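PDB 6WT2: putative NAD(P)H-flavin oxidoreductase from Neisseria meningitidis serogroup A / serotype 4A, which binds FMN and probably uses NAD(P)H to reduce nitro compounds such as chloramphenicol. Local coordinates for residues R23-A28 / A77-T82; Q67-F72 / R180-Q185. One frame throughout, in Å; residues are numbered along the deposited sequence. Where two conformers were deposited one is given.

Contact 1: R23-A28 / A77-T82; sequences RHYDAA and ADALDT. With FMN (flavin mononucleotide), chain G.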
ATOM      1  N   ARG A  23      18.247  -8.311  -0.764  1.00 25.79           N
ATOM      2  CA  ARG A  23      18.970  -7.857   0.416  1.00 26.51           C
ATOM      3  C   ARG A  23      20.421  -7.499   0.137  1.00 27.58           C
ATOM      4  O   ARG A  23      21.059  -6.876   0.995  1.00 28.95           O
ATOM      5  CB  ARG A  23      18.913  -8.905   1.530  1.00 28.56           C
ATOM      6  CG  ARG A  23      17.583  -8.919   2.259  1.00 28.73           C
ATOM      7  CD  ARG A  23      16.578  -9.809   1.545  1.00 35.04           C
ATOM      8  NE  ARG A  23      15.295  -9.837   2.242  1.00 31.85           N
ATOM      9  CZ  ARG A  23      14.312 -10.685   1.956  1.00 36.79           C
ATOM     10  NH1 ARG A  23      14.467 -11.581   0.992  1.00 30.03           N
ATOM     11  NH2 ARG A  23      13.176 -10.634   2.633  1.00 30.44           N
ATOM     12  N   HIS A  24      20.934  -7.823  -1.047  1.00 27.40           N
ATOM     13  CA  HIS A  24      22.357  -7.704  -1.352  1.00 27.55           C
ATOM     14  C   HIS A  24      22.504  -7.171  -2.763  1.00 26.64           C
ATOM     15  O   HIS A  24      22.207  -7.873  -3.735  1.00 28.04           O
ATOM     16  CB  HIS A  24      23.065  -9.050  -1.212  1.00 29.81           C
ATOM     17  CG  HIS A  24      22.900  -9.664   0.135  1.00 36.33           C
ATOM     18  ND1 HIS A  24      23.589  -9.220   1.241  1.00 40.75           N
ATOM     19  CD2 HIS A  24      22.102 -10.669   0.563  1.00 39.29           C
ATOM     20  CE1 HIS A  24      23.240  -9.943   2.290  1.00 43.21           C
ATOM     21  NE2 HIS A  24      22.334 -10.823   1.907  1.00 38.75           N
ATOM     22  N   TYR A  25      22.992  -5.946  -2.873  1.00 25.93           N
ATOM     23  CA  TYR A  25      23.085  -5.257  -4.145  1.00 25.30           C
ATOM     24  C   TYR A  25      24.526  -5.226  -4.628  1.00 26.71           C
ATOM     25  O   TYR A  25      25.465  -5.438  -3.859  1.00 27.89           O
ATOM     26  CB  TYR A  25      22.563  -3.828  -4.021  1.00 23.96           C
ATOM     27  CG  TYR A  25      21.100  -3.726  -3.661  1.00 25.72           C
ATOM     28  CD1 TYR A  25      20.122  -3.781  -4.651  1.00 22.75           C
ATOM     29  CD2 TYR A  25      20.695  -3.546  -2.339  1.00 22.79           C
ATOM     30  CE1 TYR A  25      18.766  -3.659  -4.341  1.00 21.25           C
ATOM     31  CE2 TYR A  25      19.346  -3.429  -2.016  1.00 22.09           C
ATOM     32  CZ  TYR A  25      18.391  -3.481  -3.025  1.00 24.99           C
ATOM     33  OH  TYR A  25      17.060  -3.351  -2.717  1.00 21.21           O
ATOM     34  N   ASP A  26      24.681  -4.966  -5.922  1.00 28.82           N
ATOM     35  CA  ASP A  26      25.992  -4.697  -6.504  1.00 28.67           C
ATOM     36  C   ASP A  26      26.411  -3.283  -6.108  1.00 27.90           C
ATOM     37  O   ASP A  26      25.874  -2.297  -6.625  1.00 28.13           O
ATOM     38  CB  ASP A  26      25.941  -4.871  -8.020  1.00 29.02           C
ATOM     39  CG  ASP A  26      27.311  -4.727  -8.678  1.00 36.12           C
ATOM     40  OD1 ASP A  26      28.209  -4.071  -8.100  1.00 36.92           O
ATOM     41  OD2 ASP A  26      27.489  -5.276  -9.783  1.00 42.87           O
ATOM     42  N   ALA A  27      27.388  -3.175  -5.206  1.00 29.57           N
ATOM     43  CA  ALA A  27      27.772  -1.872  -4.673  1.00 32.95           C
ATOM     44  C   ALA A  27      28.322  -0.926  -5.735  1.00 35.94           C
ATOM     45  O   ALA A  27      28.320   0.295  -5.524  1.00 35.82           O
ATOM     46  CB  ALA A  27      28.804  -2.053  -3.557  1.00 39.48           C
ATOM     47  N   ALA A  28      28.795  -1.439  -6.864  1.00 30.57           N
ATOM     48  CA  ALA A  28      29.343  -0.566  -7.890  1.00 34.55           C
ATOM     49  C   ALA A  28      28.293  -0.018  -8.853  1.00 37.66           C
ATOM     50  O   ALA A  28      28.604   0.908  -9.610  1.00 42.01           O
ATOM     51  CB  ALA A  28      30.436  -1.298  -8.680  1.00 34.20           C
ATOM     52  N   ALA A  77      20.727  -3.985   7.120  1.00 26.45           N
ATOM     53  CA  ALA A  77      22.074  -3.599   7.540  1.00 33.14           C
ATOM     54  C   ALA A  77      23.075  -3.737   6.398  1.00 34.66           C
ATOM     55  O   ALA A  77      23.873  -2.829   6.143  1.00 37.31           O
ATOM     56  CB  ALA A  77      22.512  -4.429   8.744  1.00 34.23           C
ATOM     57  N   ASP A  78      23.033  -4.858   5.680  1.00 31.22           N
ATOM     58  CA  ASP A  78      23.970  -5.041   4.580  1.00 33.78           C
ATOM     59  C   ASP A  78      23.648  -4.123   3.403  1.00 34.92           C
ATOM     60  O   ASP A  78      24.562  -3.677   2.703  1.00 37.07           O
ATOM     61  CB  ASP A  78      23.982  -6.509   4.152  1.00 37.59           C
ATOM     62  CG  ASP A  78      24.572  -7.428   5.224  1.00 48.16           C
ATOM     63  OD1 ASP A  78      25.547  -7.022   5.900  1.00 49.25           O
ATOM     64  OD2 ASP A  78      24.072  -8.565   5.392  1.00 52.01           O
ATOM     65  N   ALA A  79      22.368  -3.814   3.180  1.00 33.08           N
ATOM     66  CA  ALA A  79      21.986  -2.996   2.036  1.00 29.68           C
ATOM     67  C   ALA A  79      22.398  -1.540   2.210  1.00 30.26           C
ATOM     68  O   ALA A  79      22.558  -0.822   1.218  1.00 30.20           O
ATOM     69  CB  ALA A  79      20.481  -3.072   1.808  1.00 26.44           C
ATOM     70  N   LEU A  80      22.546  -1.079   3.457  1.00 24.97           N
ATOM     71  CA  LEU A  80      22.983   0.294   3.695  1.00 26.74           C
ATOM     72  C   LEU A  80      24.372   0.552   3.119  1.00 30.08           C
ATOM     73  O   LEU A  80      24.700   1.697   2.774  1.00 33.38           O
ATOM     74  CB  LEU A  80      22.940   0.592   5.191  1.00 28.41           C
ATOM     75  CG  LEU A  80      21.504   0.762   5.686  1.00 29.72           C
ATOM     76  CD1 LEU A  80      21.417   0.785   7.196  1.00 30.65           C
ATOM     77  CD2 LEU A  80      20.910   2.037   5.095  1.00 27.12           C
ATOM     78  N   ASP A  81      25.189  -0.494   2.989  1.00 29.19           N
ATOM     79  CA  ASP A  81      26.498  -0.363   2.368  1.00 35.35           C
ATOM     80  C   ASP A  81      26.471  -0.526   0.855  1.00 29.17           C
ATOM     81  O   ASP A  81      27.367  -0.017   0.176  1.00 38.51           O
ATOM     82  CB  ASP A  81      27.467  -1.388   2.962  1.00 47.14           C
ATOM     83  CG  ASP A  81      27.644  -1.220   4.457  1.00 55.73           C
ATOM     84  OD1 ASP A  81      27.622  -0.061   4.924  1.00 56.83           O
ATOM     85  OD2 ASP A  81      27.808  -2.243   5.163  1.00 59.17           O
ATOM     86  N   THR A  82      25.473  -1.204   0.299  1.00 29.41           N
ATOM     87  CA  THR A  82      25.541  -1.608  -1.096  1.00 28.81           C
ATOM     88  C   THR A  82      24.425  -1.067  -1.969  1.00 25.88           C
ATOM     89  O   THR A  82      24.585  -1.065  -3.194  1.00 25.29           O
ATOM     90  CB  THR A  82      25.550  -3.145  -1.215  1.00 29.70           C
ATOM     91  OG1 THR A  82      24.299  -3.687  -0.761  1.00 30.30           O
ATOM     92  CG2 THR A  82      26.713  -3.752  -0.391  1.00 26.84           C
TER
HETATM   93  N1  FMN G 303      12.810  -7.793   4.058  1.00 18.94           N
HETATM   94  C2  FMN G 303      13.924  -7.642   4.818  1.00 22.54           C
HETATM   95  O2  FMN G 303      14.912  -8.369   4.570  1.00 23.81           O
HETATM   96  N3  FMN G 303      14.020  -6.724   5.797  1.00 20.73           N
HETATM   97  C4  FMN G 303      12.992  -5.940   6.151  1.00 19.64           C
HETATM   98  O4  FMN G 303      13.103  -5.036   7.010  1.00 20.44           O
HETATM   99  C4A FMN G 303      11.741  -6.061   5.385  1.00 20.51           C
HETATM  100  N5  FMN G 303      10.646  -5.371   5.754  1.00 21.69           N
HETATM  101  C5A FMN G 303       9.527  -5.417   4.982  1.00 21.86           C
HETATM  102  C6  FMN G 303       8.529  -4.459   5.174  1.00 19.49           C
HETATM  103  C7  FMN G 303       7.385  -4.506   4.392  1.00 20.90           C
HETATM  104  C7M FMN G 303       6.278  -3.493   4.585  1.00 19.05           C
HETATM  105  C8  FMN G 303       7.255  -5.529   3.323  1.00 21.31           C
HETATM  106  C8M FMN G 303       6.053  -5.493   2.410  1.00 15.16           C
HETATM  107  C9  FMN G 303       8.279  -6.438   3.086  1.00 19.69           C
HETATM  108  C9A FMN G 303       9.444  -6.371   3.841  1.00 16.21           C
HETATM  109  N10 FMN G 303      10.516  -7.256   3.584  1.00 16.89           N
HETATM  110  C10 FMN G 303      11.666  -7.147   4.376  1.00 15.11           C
HETATM  111  C1' FMN G 303      10.448  -8.221   2.479  1.00 18.78           C
HETATM  112  C2' FMN G 303       9.607  -9.457   2.826  1.00 21.16           C
HETATM  113  O2' FMN G 303      10.321 -10.353   3.717  1.00 17.53           O
HETATM  114  C3' FMN G 303       9.219 -10.110   1.503  1.00 23.51           C
HETATM  115  O3' FMN G 303       8.383  -9.189   0.774  1.00 20.87           O
HETATM  116  C4' FMN G 303       8.452 -11.433   1.618  1.00 22.32           C
HETATM  117  O4' FMN G 303       9.225 -12.374   2.352  1.00 18.47           O
HETATM  118  C5' FMN G 303       8.131 -11.989   0.239  1.00 20.85           C
HETATM  119  O5' FMN G 303       9.318 -12.189  -0.521  1.00 20.39           O
HETATM  120  P   FMN G 303       9.426 -11.486  -1.968  1.00 20.95           P
HETATM  121  O1P FMN G 303       9.093 -10.052  -1.632  1.00 27.06           O
HETATM  122  O2P FMN G 303      10.821 -11.678  -2.489  1.00 19.34           O
HETATM  123  O3P FMN G 303       8.372 -12.075  -2.861  1.00 20.28           O
HETATM  124  O   HOH W   1      20.303  -5.917   3.605  1.00 24.12           O

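Contact 2: Q67-F72 / R180-Q185; sequences QAIKPF and RVLSGQ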
ATOM      1  N   GLN A  67      25.270   5.391   7.650  0.54 25.60           N
ATOM      2  CA  GLN A  67      26.034   4.784   8.735  0.54 26.41           C
ATOM      3  C   GLN A  67      25.422   5.095  10.092  0.54 26.66           C
ATOM      4  O   GLN A  67      25.516   4.278  11.015  0.54 27.26           O
ATOM      5  CB  GLN A  67      27.482   5.254   8.678  0.54 26.85           C
ATOM      6  CG  GLN A  67      28.226   4.723   7.482  0.54 28.11           C
ATOM      7  CD  GLN A  67      28.574   3.259   7.618  0.54 36.24           C
ATOM      8  OE1 GLN A  67      28.539   2.513   6.644  0.54 41.51           O
ATOM      9  NE2 GLN A  67      28.924   2.840   8.830  0.54 40.44           N
ATOM     10  N   ALA A  68      24.770   6.256  10.225  1.00 26.29           N
ATOM     11  CA  ALA A  68      24.167   6.626  11.501  1.00 26.57           C
ATOM     12  C   ALA A  68      22.956   5.762  11.838  1.00 31.14           C
ATOM     13  O   ALA A  68      22.677   5.529  13.019  1.00 26.91           O
ATOM     14  CB  ALA A  68      23.764   8.097  11.488  1.00 26.26           C
ATOM     15  N   ILE A  69      22.222   5.288  10.825  1.00 28.05           N
ATOM     16  CA  ILE A  69      21.030   4.488  11.089  1.00 32.07           C
ATOM     17  C   ILE A  69      21.324   2.997  11.084  1.00 31.65           C
ATOM     18  O   ILE A  69      20.510   2.210  11.590  1.00 26.12           O
ATOM     19  CB  ILE A  69      19.907   4.822  10.079  1.00 27.64           C
ATOM     20  CG1 ILE A  69      20.346   4.520   8.645  1.00 24.39           C
ATOM     21  CG2 ILE A  69      19.465   6.278  10.223  1.00 24.47           C
ATOM     22  CD1 ILE A  69      19.312   4.866   7.602  1.00 23.73           C
ATOM     23  N   LYS A  70      22.478   2.588  10.575  1.00 26.30           N
ATOM     24  CA  LYS A  70      22.804   1.166  10.510  1.00 26.76           C
ATOM     25  C   LYS A  70      22.706   0.428  11.846  1.00 28.61           C
ATOM     26  O   LYS A  70      22.154  -0.687  11.853  1.00 28.84           O
ATOM     27  CB  LYS A  70      24.205   1.011   9.901  1.00 27.08           C
ATOM     28  CG  LYS A  70      24.682  -0.438   9.844  1.00 34.13           C
ATOM     29  CD  LYS A  70      26.114  -0.547   9.356  1.00 42.77           C
ATOM     30  CE  LYS A  70      26.278   0.012   7.953  1.00 45.05           C
ATOM     31  NZ  LYS A  70      27.724   0.014   7.552  1.00 55.40           N
ATOM     32  N   PRO A  71      23.189   0.959  12.981  1.00 28.11           N
ATOM     33  CA  PRO A  71      23.158   0.174  14.228  1.00 31.53           C
ATOM     34  C   PRO A  71      21.772  -0.268  14.670  1.00 33.03           C
ATOM     35  O   PRO A  71      21.674  -1.253  15.412  1.00 35.60           O
ATOM     36  CB  PRO A  71      23.785   1.125  15.258  1.00 30.13           C
ATOM     37  CG  PRO A  71      24.609   2.051  14.459  1.00 31.40           C
ATOM     38  CD  PRO A  71      23.863   2.258  13.187  1.00 28.96           C
ATOM     39  N   PHE A  72      20.698   0.411  14.260  1.00 27.97           N
ATOM     40  CA  PHE A  72      19.358  -0.025  14.637  1.00 28.96           C
ATOM     41  C   PHE A  72      18.516  -0.440  13.437  1.00 28.18           C
ATOM     42  O   PHE A  72      17.295  -0.599  13.571  1.00 29.86           O
ATOM     43  CB  PHE A  72      18.643   1.066  15.444  1.00 27.67           C
ATOM     44  CG  PHE A  72      18.583   2.409  14.761  1.00 31.67           C
ATOM     45  CD1 PHE A  72      17.611   2.681  13.807  1.00 28.45           C
ATOM     46  CD2 PHE A  72      19.487   3.409  15.097  1.00 29.06           C
ATOM     47  CE1 PHE A  72      17.564   3.934  13.171  1.00 27.67           C
ATOM     48  CE2 PHE A  72      19.436   4.670  14.475  1.00 26.65           C
ATOM     49  CZ  PHE A  72      18.470   4.922  13.516  1.00 25.80           C
ATOM     50  N   ARG A 180      14.459   9.962  15.514  1.00 26.51           N
ATOM     51  CA  ARG A 180      15.437  10.761  16.251  1.00 28.97           C
ATOM     52  C   ARG A 180      16.612  11.164  15.361  1.00 36.28           C
ATOM     53  O   ARG A 180      17.018  12.330  15.342  1.00 43.20           O
ATOM     54  CB  ARG A 180      15.931   9.988  17.474  1.00 30.80           C
ATOM     55  CG  ARG A 180      17.210  10.552  18.105  1.00 42.81           C
ATOM     56  CD  ARG A 180      17.753   9.625  19.185  1.00 55.79           C
ATOM     57  NE  ARG A 180      18.619   8.574  18.642  1.00 66.43           N
ATOM     58  CZ  ARG A 180      18.861   7.409  19.241  1.00 64.29           C
ATOM     59  NH1 ARG A 180      18.292   7.126  20.406  1.00 68.15           N
ATOM     60  NH2 ARG A 180      19.666   6.521  18.670  1.00 59.43           N
ATOM     61  N   VAL A 181      17.158  10.214  14.600  1.00 29.26           N
ATOM     62  CA  VAL A 181      18.325  10.493  13.769  1.00 28.06           C
ATOM     63  C   VAL A 181      17.950  11.360  12.567  1.00 27.52           C
ATOM     64  O   VAL A 181      18.605  12.373  12.281  1.00 27.54           O
ATOM     65  CB  VAL A 181      18.992   9.174  13.326  1.00 24.75           C
ATOM     66  CG1 VAL A 181      20.024   9.452  12.232  1.00 26.07           C
ATOM     67  CG2 VAL A 181      19.649   8.473  14.513  1.00 26.13           C
ATOM     68  N   LEU A 182      16.909  10.971  11.827  1.00 24.60           N
ATOM     69  CA  LEU A 182      16.569  11.718  10.619  1.00 22.05           C
ATOM     70  C   LEU A 182      16.066  13.118  10.943  1.00 26.79           C
ATOM     71  O   LEU A 182      16.414  14.084  10.249  1.00 26.35           O
ATOM     72  CB  LEU A 182      15.514  10.968   9.810  1.00 23.03           C
ATOM     73  CG  LEU A 182      15.921   9.620   9.225  1.00 22.72           C
ATOM     74  CD1 LEU A 182      14.792   9.101   8.333  1.00 23.76           C
ATOM     75  CD2 LEU A 182      17.219   9.723   8.440  1.00 25.76           C
ATOM     76  N   SER A 183      15.231  13.254  11.974  1.00 23.15           N
ATOM     77  CA  SER A 183      14.677  14.565  12.291  1.00 26.65           C
ATOM     78  C   SER A 183      15.505  15.330  13.314  1.00 33.69           C
ATOM     79  O   SER A 183      15.686  16.547  13.180  1.00 35.92           O
ATOM     80  CB  SER A 183      13.252  14.434  12.818  1.00 23.32           C
ATOM     81  OG  SER A 183      12.867  15.680  13.362  1.00 29.66           O
ATOM     82  N   GLY A 184      15.986  14.662  14.354  1.00 34.01           N
ATOM     83  CA  GLY A 184      16.679  15.382  15.400  1.00 31.31           C
ATOM     84  C   GLY A 184      18.127  15.649  15.048  1.00 36.90           C
ATOM     85  O   GLY A 184      18.593  16.784  15.126  1.00 43.17           O
ATOM     86  N   GLN A 185      18.845  14.599  14.648  1.00 29.84           N
ATOM     87  CA  GLN A 185      20.273  14.725  14.396  1.00 27.28           C
ATOM     88  C   GLN A 185      20.561  15.432  13.078  1.00 30.45           C
ATOM     89  O   GLN A 185      21.483  16.250  13.009  1.00 32.29           O
ATOM     90  CB  GLN A 185      20.929  13.338  14.419  1.00 30.55           C
ATOM     91  CG  GLN A 185      22.434  13.352  14.188  1.00 33.77           C
ATOM     92  CD  GLN A 185      23.071  11.985  14.365  1.00 39.52           C
ATOM     93  OE1 GLN A 185      22.461  11.063  14.913  1.00 40.37           O
ATOM     94  NE2 GLN A 185      24.308  11.850  13.906  1.00 39.83           N
TER

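Contact 1: R23-A28 / A77-T82
Two bonds to the flavin fix the working end of Arg23. NE donates to FMN O2 at 2.8 Å, nearly straight at 165°, while NH2 reaches FMN N1 at 3.2 Å, so the guanidinium meets the pyrimidine end of the isoalloxazine with its edge. A bend at chi2 (86°) and an extended chi3 carry the group there. A positive charge beside N1 and O2 would be expected to stabilise the anionic reduced flavin. Behind this first shell, the backbone of Arg23 is linked to 77-82 through one water, which donates to Arg23 O and weakly accepts from Ala79 N. Tyr25, with CG anti to its carbonyl carbon, crosses Thr82 at about a right angle; its ring edge meets Thr82 OG1 and, through CE2, Ala79 CB at 4.0 Å. Thr82 OG1 sits in the crowded position between its own N and carbonyl carbon, where it takes a weak bond from Tyr25 N (3.4 Å) and gives another weak one to Asp78 O. At the exposed margin the His24 ring runs alongside the Asp78 carboxylate, with CE1 3.5 Å from OD2. An Asx turn, Asp26 OD1 accepting from Ala28 N, shapes the chain at the end of 23-28. Tyr25 OH bonds to Thr201 on strand 194-203 and its side chain touches strand 166-170, so the loop joins short helix 79-82 to the sheet.

Contact 2: Q67-F72 / R180-Q185
The Phe72 ring has the carbonyl oxygen Ile69 O over the centre of one face, 3.5 Å above the plane, and Val181 CG2 at its edge, 3.8 Å from CE2. With chi1 at 55°, CG occupies the crowded position between the backbone N and the carbonyl carbon, which folds the ring back over the last turn of its own segment. Phe72 N also donates to Ile69 O, so one carbonyl both accepts a backbone bond and faces the ring; Ser73 OG is a further partner of that oxygen. Val181 is the hub of the contact. Its CG1, anti to the backbone N (chi1 168°), points between Ile69 CG2 at 3.8 Å and Ala68 CB at 4.0 Å, while CG2 serves the phenyl edge. Leu182 CD2 comes up more loosely beside Ile69 CG2. Helix 175-185 carries a wider pi-type turn here, in which Gln185 N bonds to Arg180 O at 3.0 Å. Phe186 covers Ala68 and Val181, and Leu86 and Val88 of strand 85-92 meet Ile69 and Leu182 respectively. The contact is mainly methyl against methyl and methyl against ring edge, with the Gln185 amide near Ala68 CB at the exposed rim: the segments meet by van der Waals packing, without a directional polar link.

Both contacts are partly buried and lie at similar distances from the chain centre, yet they differ in chemistry. Contact 1 mixes weak polar links, a bridging water and a small apolar patch, and reaches the cofactor directly; contact 2 is apolar, with its Phe72 side chain about 11 Å from FMN. Tyr25 of contact 1 reaches strands 166-170 and 194-203, whereas Ile69 and Leu182 of contact 2 lie on strand 85-92; His24 and Asp78 are exposed in the first, Gln185 in the second. Helices 63-69 and 79-82 follow each other in the chain and also touch: Asp81 OD1 and Lys70 NZ form a salt bridge of 2.6 Å, and Leu80 packs on Ile69 and Lys70.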